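Local coordinates for protein gamma-glutamyltranspeptidase (Ggt) (Helicobacter pylori 26695, PDB 5BPK) that is an Ntn-hydrolase that probably hydrolyses or transfers the gamma-glutamyl group of glutathione and related compounds, at residues A[285-290]-A[328-333]; A[196-199]-A[203-206]; A[38-43]-A[53-58]; A[270-275]-A[299-304]. All coordinates share one frame; numbering follows the deposited sequence. Where two conformers were deposited one is given.

Interaction 1: A[285-290]-A[328-333]; sequences GGTHLI and VYMGDA
His288 meets Met330 with an imidazole whose far nitrogen is already tied down: ND1 is hydrogen-bonded to OE1 of Gln291, three residues further along the same helix. That bond limits rotation of the ring and leaves NE2 facing the methionine, where it comes to 3.5 Å from Met330 CG. NE2 is buried here without a polar partner in the model, set against the aliphatic part of the methionine. The two side chains slide past one another in opposite directions. Met330 SD lies 4.8 Å from the centroid of the His288 ring and 50° off its normal, an oblique sulfur-aromatic approach. Met330 is the first residue beyond the helical run of 309-329, so the contact ties the C-terminal end of that helix to the first turns of helix 285-296. The methionine folds back on itself: with CG beside its own backbone N (chi1 -54°) and further bends at chi2 and chi3, the terminal methyl is carried round to Thr287. There Met330 CE and Thr287 OG1 meet tip to tip at 4.0 Å, while Thr287 CB stands 4.1 Å from the same methyl. Met330 was deposited in two conformers, and these details belong to one of them. Leu343 of helix 340-343 packs against both Thr287 and Met330, and Leu71 of the enzyme's other chain also touches the methionine.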
# COMPACT_ATOMS: atom_id res chain seq x y z
N GLY A 285 2.22 4.17 -8.30
CA GLY A 285 3.03 4.72 -7.22
C GLY A 285 4.50 4.93 -7.56
O GLY A 285 5.04 6.01 -7.37
N GLY A 286 5.13 3.88 -8.06
CA GLY A 286 6.55 3.95 -8.41
C GLY A 286 6.83 4.99 -9.49
O GLY A 286 7.83 5.74 -9.42
N THR A 287 5.95 5.06 -10.48
CA THR A 287 6.15 5.98 -11.59
C THR A 287 6.12 7.42 -11.10
O THR A 287 7.03 8.20 -11.40
CB THR A 287 5.09 5.76 -12.68
OG1 THR A 287 5.27 4.46 -13.26
CG2 THR A 287 5.15 6.84 -13.78
N HIS A 288 5.08 7.78 -10.35
CA HIS A 288 4.97 9.15 -9.87
C HIS A 288 5.99 9.50 -8.78
O HIS A 288 6.43 10.65 -8.69
CB HIS A 288 3.55 9.50 -9.46
CG HIS A 288 2.56 9.35 -10.57
ND1 HIS A 288 2.74 9.94 -11.80
CD2 HIS A 288 1.41 8.65 -10.65
CE1 HIS A 288 1.73 9.61 -12.59
NE2 HIS A 288 0.91 8.83 -11.92
N LEU A 289 6.37 8.52 -7.97
CA LEU A 289 7.43 8.69 -6.97
C LEU A 289 8.70 9.14 -7.68
O LEU A 289 9.31 10.13 -7.31
CB LEU A 289 7.68 7.38 -6.24
CG LEU A 289 8.95 7.29 -5.39
CD1 LEU A 289 8.94 8.38 -4.33
CD2 LEU A 289 9.06 5.88 -4.78
N ILE A 290 9.06 8.42 -8.74
CA ILE A 290 10.29 8.70 -9.48
C ILE A 290 10.18 10.02 -10.25
O ILE A 290 11.13 10.80 -10.29
CB ILE A 290 10.64 7.51 -10.41
CG1 ILE A 290 11.13 6.33 -9.56
CG2 ILE A 290 11.68 7.90 -11.48
CD1 ILE A 290 11.13 5.01 -10.27
N VAL A 328 -5.04 10.66 -16.27
CA VAL A 328 -5.20 10.37 -17.69
C VAL A 328 -4.42 9.13 -18.13
O VAL A 328 -4.95 8.26 -18.82
CB VAL A 328 -4.73 11.56 -18.55
CG1 VAL A 328 -4.80 11.21 -20.02
CG2 VAL A 328 -5.57 12.79 -18.23
N TYR A 329 -3.15 9.05 -17.72
CA TYR A 329 -2.20 8.08 -18.30
C TYR A 329 -2.11 6.72 -17.63
O TYR A 329 -1.58 5.79 -18.24
CB TYR A 329 -0.81 8.69 -18.38
CG TYR A 329 -0.73 9.95 -19.21
CD1 TYR A 329 -1.00 9.92 -20.58
CD2 TYR A 329 -0.34 11.15 -18.65
CE1 TYR A 329 -0.92 11.08 -21.35
CE2 TYR A 329 -0.26 12.30 -19.39
CZ TYR A 329 -0.54 12.27 -20.74
OH TYR A 329 -0.45 13.43 -21.47
N MET A 330 -2.61 6.59 -16.40
CA MET A 330 -2.31 5.41 -15.60
C MET A 330 -3.47 4.40 -15.49
O MET A 330 -4.63 4.76 -15.25
CB MET A 330 -1.79 5.83 -14.23
CG MET A 330 -0.61 6.80 -14.31
SD MET A 330 0.90 6.19 -15.12
CE MET A 330 1.36 4.82 -14.06
N GLY A 331 -3.11 3.13 -15.67
CA GLY A 331 -4.03 2.00 -15.54
C GLY A 331 -3.22 0.72 -15.66
O GLY A 331 -1.99 0.75 -15.70
N ASP A 332 -3.91 -0.41 -15.71
CA ASP A 332 -3.27 -1.72 -15.90
C ASP A 332 -2.70 -1.79 -17.33
O ASP A 332 -3.45 -1.82 -18.30
CB ASP A 332 -4.31 -2.82 -15.68
CG ASP A 332 -3.76 -4.23 -15.77
OD1 ASP A 332 -2.58 -4.43 -16.16
OD2 ASP A 332 -4.54 -5.15 -15.45
N ALA A 333 -1.37 -1.85 -17.43
CA ALA A 333 -0.69 -1.86 -18.73
C ALA A 333 -0.95 -3.11 -19.56
O ALA A 333 -0.63 -3.14 -20.75
CB ALA A 333 0.81 -1.65 -18.53

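Interaction 2: A[196-199]-A[203-206]; sequences YFFK and LDYQ. With EDO (1,2-ethanediol), chain G.
A short beta hairpin, formed by strands 198-199 and 203-204 about a three-residue loop, brings Lys199 and Leu203 together as an antiparallel hydrogen-bonded pair. Lys199 N donates to Leu203 O at 2.8 Å. The return bond, Leu203 N to Lys199 O, is longer at 3.1 Å. Side chains add to this pair. Lys199 CG lies over one face of the Tyr205 ring, 3.5 Å from its centroid and 20° off the normal, a CH-pi contact. A bend at chi3 (-59°) then turns the lysine chain so that CE comes 3.4 Å from Asp204 O, while NZ forms a salt bridge with Asp209. The edge of the same tyrosine ring faces Phe197 O, and one water bridges Tyr205 OH and Phe198 O. This hairpin follows helix 191-196 and rests on helix 174-187, whose Arg184 makes a salt bridge with Asp204 OD1. Asp204 and Phe198 run side by side, with OD1 at the ring edge, 3.4 Å from Phe198 CE1. A 1,2-ethanediol, probably from the crystallisation liquor, sits between the segments, linking Phe197, Asp204 and Tyr205: its O2 takes a hydrogen bond from Tyr205 N (2.7 Å) and gives one to Phe197 O (2.6 Å), while its O1 donates to Asp204 OD1.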
# COMPACT_ATOMS: atom_id res chain seq x y z
N TYR A 196 -18.55 -12.95 12.73
CA TYR A 196 -17.12 -12.88 13.00
C TYR A 196 -16.67 -11.65 13.78
O TYR A 196 -15.64 -11.70 14.46
CB TYR A 196 -16.34 -12.91 11.68
CG TYR A 196 -16.55 -14.15 10.86
CD1 TYR A 196 -16.42 -15.42 11.42
CD2 TYR A 196 -16.83 -14.06 9.49
CE1 TYR A 196 -16.59 -16.56 10.66
CE2 TYR A 196 -17.00 -15.19 8.71
CZ TYR A 196 -16.86 -16.45 9.31
OH TYR A 196 -17.01 -17.56 8.55
N PHE A 197 -17.41 -10.55 13.68
CA PHE A 197 -16.94 -9.28 14.26
C PHE A 197 -17.79 -8.77 15.42
O PHE A 197 -17.67 -7.62 15.83
CB PHE A 197 -16.76 -8.25 13.15
CG PHE A 197 -15.65 -8.62 12.22
CD1 PHE A 197 -14.33 -8.41 12.61
CD2 PHE A 197 -15.91 -9.26 11.02
CE1 PHE A 197 -13.29 -8.79 11.77
CE2 PHE A 197 -14.87 -9.66 10.19
CZ PHE A 197 -13.56 -9.43 10.57
N PHE A 198 -18.63 -9.65 15.96
CA PHE A 198 -19.38 -9.41 17.18
C PHE A 198 -19.26 -10.63 18.08
O PHE A 198 -19.04 -11.76 17.60
CB PHE A 198 -20.85 -9.12 16.86
CG PHE A 198 -21.05 -7.86 16.07
CD1 PHE A 198 -21.22 -6.64 16.71
CD2 PHE A 198 -21.02 -7.88 14.68
CE1 PHE A 198 -21.37 -5.46 15.97
CE2 PHE A 198 -21.17 -6.71 13.94
CZ PHE A 198 -21.35 -5.50 14.59
N LYS A 199 -19.39 -10.40 19.38
CA LYS A 199 -19.45 -11.45 20.39
C LYS A 199 -20.87 -12.00 20.48
O LYS A 199 -21.80 -11.42 19.90
CB LYS A 199 -19.05 -10.92 21.77
CG LYS A 199 -17.64 -10.41 21.86
CD LYS A 199 -17.27 -9.98 23.30
CE LYS A 199 -18.18 -8.89 23.84
NZ LYS A 199 -17.61 -8.22 25.05
N LEU A 203 -22.89 -8.56 20.42
CA LEU A 203 -22.35 -7.50 21.24
C LEU A 203 -21.00 -7.04 20.68
O LEU A 203 -20.27 -7.83 20.09
CB LEU A 203 -22.23 -7.92 22.70
CG LEU A 203 -23.54 -8.32 23.39
CD1 LEU A 203 -23.28 -8.60 24.86
CD2 LEU A 203 -24.64 -7.25 23.23
N ASP A 204 -20.71 -5.75 20.84
CA ASP A 204 -19.46 -5.18 20.32
C ASP A 204 -18.24 -5.76 21.03
O ASP A 204 -18.25 -5.91 22.25
CB ASP A 204 -19.42 -3.66 20.52
CG ASP A 204 -20.50 -2.93 19.74
OD1 ASP A 204 -21.04 -3.50 18.77
OD2 ASP A 204 -20.78 -1.76 20.09
N TYR A 205 -17.18 -6.06 20.27
CA TYR A 205 -15.87 -6.35 20.84
C TYR A 205 -15.30 -5.08 21.45
O TYR A 205 -15.41 -4.00 20.86
CB TYR A 205 -14.91 -6.92 19.79
CG TYR A 205 -15.06 -8.41 19.59
CD1 TYR A 205 -14.56 -9.31 20.53
CD2 TYR A 205 -15.72 -8.92 18.47
CE1 TYR A 205 -14.71 -10.67 20.35
CE2 TYR A 205 -15.88 -10.28 18.30
CZ TYR A 205 -15.38 -11.15 19.25
OH TYR A 205 -15.53 -12.51 19.08
N GLN A 206 -14.71 -5.22 22.64
CA GLN A 206 -14.16 -4.12 23.41
C GLN A 206 -12.68 -4.34 23.66
O GLN A 206 -12.16 -5.46 23.52
CB GLN A 206 -14.88 -4.02 24.76
CG GLN A 206 -16.39 -3.87 24.66
CD GLN A 206 -16.81 -2.55 24.04
OE1 GLN A 206 -16.00 -1.63 23.87
NE2 GLN A 206 -18.10 -2.44 23.70
C1 EDO G . -18.20 -3.89 16.07
O1 EDO G . -19.01 -3.09 16.95
C2 EDO G . -17.14 -4.59 16.89
O2 EDO G . -17.68 -5.68 17.62
O HOH W 1 -16.87 -13.57 16.99

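Interaction 3: A[38-43]-A[53-58]; sequences GLALSS and KVLEEG
Leu55 reaches from the last turn of helix 45-56 to the backbone of strand 38-41, the strand that precedes it in a beta-alpha unit. It illustrates how one leucine methyl can seat a helix on a strand. The side chain leaves with CG beside the backbone N and anti to the carbonyl carbon (chi1 -62°), and chi2 of 177° then extends CD1 straight out to the strand. CD1 alone does the touching: it lies 3.8 Å from Gly38 C and 3.7 Å from Leu39 C. Gly38 has a positive phi of 102°, a conformation that favours glycine. Leu39 points its CB away, its side chain touching Ile32 of strand 32-34, and so offers main chain to the leucine. The helix ends just beyond in a Schellman motif, with Gly58 as its C-prime residue and Gly58 N bonded to Leu55 O at 3.1 Å. Gln52, three residues before Leu55, bonds Gly38 O and Ala40 N through its amide, adding a polar hold beside the apolar one. Leu39 to Leu41 also pair antiparallel with a strand of the enzyme's other chain. Ala40, which also packs on Ile68 of helix 61-75, directs its CB toward the helix, 4.2 Å from Leu55 CD1.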
# COMPACT_ATOMS: atom_id res chain seq x y z
N GLY A 38 19.19 -8.86 10.69
CA GLY A 38 18.36 -7.92 9.96
C GLY A 38 17.11 -7.52 10.73
O GLY A 38 17.05 -7.68 11.95
N LEU A 39 16.14 -6.96 10.02
CA LEU A 39 14.89 -6.48 10.64
C LEU A 39 13.68 -6.86 9.80
O LEU A 39 13.74 -6.88 8.57
CB LEU A 39 14.90 -4.96 10.82
CG LEU A 39 15.82 -4.40 11.91
CD1 LEU A 39 15.88 -2.87 11.86
CD2 LEU A 39 15.38 -4.87 13.28
N ALA A 40 12.59 -7.15 10.50
CA ALA A 40 11.29 -7.39 9.89
C ALA A 40 10.29 -6.49 10.62
O ALA A 40 9.98 -6.73 11.79
CB ALA A 40 10.91 -8.86 10.03
N LEU A 41 9.81 -5.45 9.95
CA LEU A 41 8.98 -4.44 10.59
C LEU A 41 7.61 -4.31 9.94
O LEU A 41 7.50 -4.14 8.73
CB LEU A 41 9.67 -3.07 10.54
CG LEU A 41 11.02 -2.91 11.24
CD1 LEU A 41 11.54 -1.50 11.01
CD2 LEU A 41 10.88 -3.20 12.72
N SER A 42 6.58 -4.38 10.78
CA SER A 42 5.20 -4.23 10.37
C SER A 42 4.48 -3.32 11.36
O SER A 42 5.05 -2.92 12.38
CB SER A 42 4.50 -5.60 10.34
OG SER A 42 4.04 -5.99 11.63
N SER A 43 3.21 -3.02 11.08
CA SER A 43 2.39 -2.19 11.94
C SER A 43 1.77 -2.92 13.13
O SER A 43 1.03 -2.31 13.89
CB SER A 43 1.28 -1.53 11.10
OG SER A 43 1.83 -0.56 10.23
N LYS A 53 11.52 -13.46 14.34
CA LYS A 53 11.86 -14.82 14.75
C LYS A 53 12.26 -15.67 13.55
O LYS A 53 13.20 -16.45 13.64
CB LYS A 53 10.71 -15.46 15.53
CG LYS A 53 11.00 -16.87 16.04
CD LYS A 53 9.98 -17.28 17.09
N VAL A 54 11.59 -15.49 12.41
CA VAL A 54 12.00 -16.18 11.17
C VAL A 54 13.45 -15.84 10.79
O VAL A 54 14.24 -16.74 10.50
CB VAL A 54 11.04 -15.91 9.99
CG1 VAL A 54 11.63 -16.45 8.68
CG2 VAL A 54 9.67 -16.55 10.26
N LEU A 55 13.80 -14.56 10.84
CA LEU A 55 15.19 -14.16 10.61
C LEU A 55 16.15 -14.76 11.66
O LEU A 55 17.23 -15.25 11.30
CB LEU A 55 15.34 -12.64 10.60
CG LEU A 55 14.59 -11.87 9.52
CD1 LEU A 55 14.78 -10.37 9.71
CD2 LEU A 55 15.01 -12.32 8.11
N GLU A 56 15.76 -14.74 12.93
CA GLU A 56 16.58 -15.32 14.00
C GLU A 56 16.81 -16.81 13.76
O GLU A 56 17.86 -17.35 14.10
CB GLU A 56 15.94 -15.11 15.37
CG GLU A 56 15.96 -13.66 15.85
CD GLU A 56 15.09 -13.42 17.09
OE1 GLU A 56 14.47 -14.38 17.60
OE2 GLU A 56 15.02 -12.25 17.55
N GLU A 57 15.84 -17.47 13.14
CA GLU A 57 15.90 -18.90 12.91
C GLU A 57 16.51 -19.26 11.55
O GLU A 57 16.40 -20.39 11.09
CB GLU A 57 14.50 -19.50 13.10
CG GLU A 57 14.07 -19.46 14.56
CD GLU A 57 12.67 -19.98 14.83
OE1 GLU A 57 11.84 -20.06 13.91
OE2 GLU A 57 12.41 -20.29 16.01
N GLY A 58 17.16 -18.28 10.91
CA GLY A 58 17.90 -18.52 9.67
C GLY A 58 17.13 -18.37 8.36
O GLY A 58 17.67 -18.65 7.28

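Interaction 4: A[270-275]-A[299-304]; sequences SYRGYK and ADLSAL. With EDO (1,2-ethanediol), chain J.
Arg272 spans the gap to Ala299 and Leu301 from the first corner of a type I' turn, Tyr271 to Tyr274. Its CB points toward segment 299-304, and CG passes over the centre of the Tyr271 ring, 4.0 Å above the plane. From CG to NE the chain is extended (chi2 -164°, chi3 -161°), which delivers the guanidinium to the loop. NE forms a salt bridge with Asp110 of the enzyme's other chain. NH1 makes a weak bond to Ala299 O, 3.2 Å away. NH2 holds that oxygen more closely, at 2.8 Å, from a position nearly along the C=O axis although the oxygen is tilted out of the guanidinium plane. The same NH2 donates to Tyr271 OH at 3.1 Å and more weakly to Met296 O, while Leu301 CG lies 3.8 Å from it, the leucine crossing the arginine at about a right angle. Leu301 CD1 touches Tyr271 OH (3.7 Å), a hydroxyl also hydrogen-bonded to Asp110 of the other chain. The turn links strands 262-271 and 274-278, the sheet continuing through Lys275 into the other chain, while the loop it grips runs between helices 285-296 and 309-329, with Tyr271 and Leu301 both packed on Met296.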
# COMPACT_ATOMS: atom_id res chain seq x y z
N SER A 270 16.71 7.20 -10.66
CA SER A 270 17.86 7.64 -9.88
C SER A 270 17.55 8.98 -9.23
O SER A 270 16.83 9.82 -9.79
CB SER A 270 19.11 7.76 -10.76
OG SER A 270 18.93 8.73 -11.79
N TYR A 271 18.10 9.16 -8.03
CA TYR A 271 18.01 10.41 -7.31
C TYR A 271 19.32 10.65 -6.57
O TYR A 271 19.66 9.94 -5.62
CB TYR A 271 16.83 10.38 -6.34
CG TYR A 271 16.52 11.69 -5.66
CD1 TYR A 271 16.06 12.78 -6.38
CD2 TYR A 271 16.63 11.82 -4.28
CE1 TYR A 271 15.75 13.97 -5.76
CE2 TYR A 271 16.32 12.99 -3.65
CZ TYR A 271 15.86 14.07 -4.39
OH TYR A 271 15.55 15.26 -3.78
N ARG A 272 20.08 11.64 -7.04
CA ARG A 272 21.33 12.06 -6.39
C ARG A 272 22.29 10.91 -6.08
O ARG A 272 22.87 10.84 -4.99
CB ARG A 272 21.03 12.87 -5.12
CG ARG A 272 20.00 13.99 -5.36
CD ARG A 272 20.01 15.01 -4.25
NE ARG A 272 18.79 15.80 -4.24
CZ ARG A 272 18.53 16.84 -5.03
NH1 ARG A 272 19.42 17.28 -5.92
NH2 ARG A 272 17.36 17.46 -4.92
N GLY A 273 22.45 10.00 -7.04
CA GLY A 273 23.40 8.91 -6.91
C GLY A 273 22.86 7.62 -6.32
O GLY A 273 23.59 6.64 -6.20
N TYR A 274 21.58 7.65 -5.91
CA TYR A 274 20.89 6.47 -5.40
C TYR A 274 19.91 5.92 -6.44
O TYR A 274 19.32 6.69 -7.21
CB TYR A 274 20.09 6.81 -4.13
CG TYR A 274 20.95 7.27 -2.97
CD1 TYR A 274 21.32 8.61 -2.83
CD2 TYR A 274 21.37 6.38 -1.99
CE1 TYR A 274 22.10 9.05 -1.76
CE2 TYR A 274 22.16 6.80 -0.91
CZ TYR A 274 22.51 8.13 -0.80
OH TYR A 274 23.28 8.56 0.26
N LYS A 275 19.73 4.60 -6.44
CA LYS A 275 18.80 3.96 -7.37
C LYS A 275 17.48 3.73 -6.64
O LYS A 275 17.47 3.22 -5.51
CB LYS A 275 19.36 2.63 -7.87
CG LYS A 275 18.57 2.00 -9.00
CD LYS A 275 19.11 0.62 -9.37
CE LYS A 275 20.38 0.70 -10.19
NZ LYS A 275 20.81 -0.64 -10.70
N ALA A 299 16.80 20.94 -8.00
CA ALA A 299 17.10 21.92 -6.96
C ALA A 299 18.05 21.31 -5.93
O ALA A 299 18.00 20.12 -5.66
CB ALA A 299 15.80 22.37 -6.30
N ASP A 300 18.91 22.14 -5.34
CA ASP A 300 19.70 21.73 -4.19
C ASP A 300 18.85 21.90 -2.94
O ASP A 300 18.90 22.92 -2.25
CB ASP A 300 20.99 22.55 -4.08
CG ASP A 300 21.86 22.12 -2.90
OD1 ASP A 300 21.54 21.11 -2.24
OD2 ASP A 300 22.88 22.80 -2.64
N LEU A 301 18.04 20.89 -2.63
CA LEU A 301 17.15 20.98 -1.49
C LEU A 301 17.93 21.05 -0.16
O LEU A 301 17.51 21.73 0.77
CB LEU A 301 16.16 19.83 -1.48
CG LEU A 301 15.22 19.70 -2.68
CD1 LEU A 301 14.35 18.48 -2.44
CD2 LEU A 301 14.36 20.94 -2.93
N SER A 302 19.08 20.37 -0.10
CA SER A 302 19.86 20.33 1.15
C SER A 302 20.27 21.72 1.63
O SER A 302 20.44 21.93 2.83
CB SER A 302 21.11 19.46 0.98
OG SER A 302 22.11 20.13 0.24
N ALA A 303 20.43 22.67 0.70
CA ALA A 303 20.90 24.01 1.04
C ALA A 303 19.99 24.71 2.04
O ALA A 303 20.48 25.38 2.95
CB ALA A 303 21.03 24.86 -0.23
N LEU A 304 18.68 24.60 1.85
CA LEU A 304 17.73 25.26 2.75
C LEU A 304 17.18 24.34 3.82
O LEU A 304 16.71 24.81 4.84
CB LEU A 304 16.57 25.88 1.96
CG LEU A 304 16.96 27.07 1.08
CD1 LEU A 304 15.78 27.48 0.23
CD2 LEU A 304 17.45 28.23 1.91
C1 EDO J . 26.38 7.27 -4.17
O1 EDO J . 26.94 6.19 -3.42
C2 EDO J . 25.25 7.91 -3.38
O2 EDO J . 25.36 9.34 -3.42

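Interactions 1 and 4 belong to one neighbourhood: strand 274-278 leads into helix 285-296, the segments of the two interactions alternate along the chain, and their nearest atoms are about 5 Å apart, with centres 22 Å apart. In interaction 1 the side chain of His288 is about 11 Å from the bound acivicin-like dihydro-oxazole amino acid, too far to touch it. Interaction 2 stands on the opposite side of the chain's centre from both, with centres 40 Å from interaction 1 and 50 Å from interaction 4. Interaction 3 is set apart from the others, its centre 31 or 32 Å from each. In all four, the enzyme's other chain lies within reach.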